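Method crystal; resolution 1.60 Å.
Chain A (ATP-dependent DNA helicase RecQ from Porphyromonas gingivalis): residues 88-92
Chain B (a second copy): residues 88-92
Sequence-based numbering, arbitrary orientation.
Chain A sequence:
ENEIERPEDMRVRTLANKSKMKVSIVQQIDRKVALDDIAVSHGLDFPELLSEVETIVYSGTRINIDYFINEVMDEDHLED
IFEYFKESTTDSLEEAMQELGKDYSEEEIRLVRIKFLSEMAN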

# COMPACT_ATOMS: atom_id res chain seq x y z
N SER A 88 -0.86 -3.08 10.62
CA SER A 88 -1.23 -1.93 9.80
C SER A 88 -2.44 -2.24 8.91
O SER A 88 -2.75 -3.40 8.62
CB SER A 88 -0.02 -1.50 8.94
OG SER A 88 0.13 -2.39 7.86
N THR A 89 -3.13 -1.19 8.49
CA THR A 89 -4.22 -1.35 7.52
C THR A 89 -3.74 -1.23 6.09
O THR A 89 -4.13 -2.02 5.21
CB THR A 89 -5.33 -0.34 7.82
OG1 THR A 89 -5.82 -0.62 9.14
CG2 THR A 89 -6.48 -0.39 6.77
N THR A 90 -2.87 -0.26 5.85
CA THR A 90 -2.20 -0.14 4.54
C THR A 90 -0.72 -0.46 4.65
O THR A 90 -0.10 -0.18 5.70
CB THR A 90 -2.36 1.25 3.90
OG1 THR A 90 -1.58 1.30 2.71
CG2 THR A 90 -1.91 2.37 4.81
N ASP A 91 -0.15 -1.05 3.58
CA ASP A 91 1.29 -1.33 3.54
C ASP A 91 2.14 -0.13 3.09
O ASP A 91 3.36 -0.24 3.03
CB ASP A 91 1.62 -2.54 2.66
CG ASP A 91 1.25 -2.34 1.19
OD1 ASP A 91 1.81 -1.43 0.52
OD2 ASP A 91 0.38 -3.09 0.71
N SER A 92 1.45 0.97 2.78
CA SER A 92 2.10 2.19 2.26
C SER A 92 3.41 2.57 2.95
O SER A 92 3.46 2.67 4.18
CB SER A 92 1.09 3.33 2.46
OG SER A 92 1.68 4.58 2.43
N SER B 88 -3.89 -8.89 -5.09
CA SER B 88 -2.70 -8.03 -5.10
C SER B 88 -1.74 -8.36 -3.95
O SER B 88 -2.11 -9.02 -2.96
CB SER B 88 -3.13 -6.56 -5.01
OG SER B 88 -3.65 -6.30 -3.70
N THR B 89 -0.50 -7.90 -4.10
CA THR B 89 0.49 -7.99 -3.03
C THR B 89 0.53 -6.67 -2.28
O THR B 89 0.49 -6.66 -1.07
CB THR B 89 1.87 -8.40 -3.59
OG1 THR B 89 1.77 -9.74 -4.15
CG2 THR B 89 2.95 -8.38 -2.53
N THR B 90 0.63 -5.56 -3.01
CA THR B 90 0.52 -4.24 -2.36
C THR B 90 -0.84 -3.64 -2.63
O THR B 90 -1.38 -3.82 -3.72
CB THR B 90 1.63 -3.26 -2.82
OG1 THR B 90 1.42 -1.99 -2.18
CG2 THR B 90 1.64 -3.05 -4.32
N ASP B 91 -1.36 -2.90 -1.64
CA ASP B 91 -2.62 -2.20 -1.80
C ASP B 91 -2.49 -0.83 -2.45
O ASP B 91 -3.48 -0.13 -2.63
CB ASP B 91 -3.38 -2.04 -0.46
CG ASP B 91 -2.58 -1.21 0.57
OD1 ASP B 91 -2.32 -0.01 0.33
OD2 ASP B 91 -2.20 -1.78 1.61
N SER B 92 -1.27 -0.47 -2.84
CA SER B 92 -0.95 0.87 -3.31
C SER B 92 -1.89 1.37 -4.41
O SER B 92 -2.19 0.63 -5.35
CB SER B 92 0.52 0.85 -3.77
OG SER B 92 0.74 1.51 -4.99
O HOH W 1 0.37 0.88 -0.26
O HOH W 2 -0.74 -5.17 1.45

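The two stretches are the same five residues from two copies of the RecQ chain. Neither forms a regular helix or strand here. Each is a short linker that leaves one helix at residue 88 and enters the next after residue 92. The backbones come closest between Asp A91 and Thr B90, whose CA atoms lie 6.6 Å apart. Every direct hydrogen bond between the stretches uses a side-chain atom on at least one side. Together the stretches bury 189 Å² against each other, most of it on the two aspartates.

Ser A88 is the first residue to leave helical geometry. It does not touch chain B. Its OG lies 3.1 Å from Thr A90 O, within its own stretch.

Thr A89 makes little direct contact. Its CB points sideways to chain B, and its side chain stays out of contact. Its carbonyl O comes within 4.1 Å of Asp B91 OD2, too far for a direct bond. The matching carbonyl in chain B, Thr B89 O, is linked to Asp A91 OD2 through water 2, which donates to OD2 at 2.5 Å and to the carbonyl at 3.2 Å.

Thr A90 is buried and gives the first direct bond. Its OG1 donates to Asp B91 OD1 at 2.8 Å. The same OG1 accepts a hydrogen bond from Ser A92 N at 3.0 Å. The hydroxyl thus donates across the interface and accepts from the backbone N of Ser A92, which ties the linker's shape to the contact.

Asp A91 is the centre of the chain A side. Its CB points toward chain B, with chi1 in the p well. Its carboxylate accepts two bonds from chain B: OD1 from Thr B90 OG1 at 2.8 Å, and OD2 from Asp B91 N at 2.9 Å. Its own backbone N donates to Asp B91 OD2, also at 2.9 Å. Each aspartate therefore holds the hydroxyl of residue 90 and the amide of residue 91 in the other copy, one with each carboxylate oxygen. The pairing is reciprocal.

This exchange brings like charges together. Asp A91 OD2 and Asp B91 OD2 are 3.0 Å apart, and both are acceptors, so no hydrogen bond joins them. The donors around the carboxylates help offset the repulsion. Water 1 adds to these, donating to Asp A91 OD1 at 2.8 Å and to Asp B91 OD1 at 2.9 Å.

Ser A92 closes the stretch. Its side chain makes no contact with chain B and instead caps a backbone N at the start of the helix that follows.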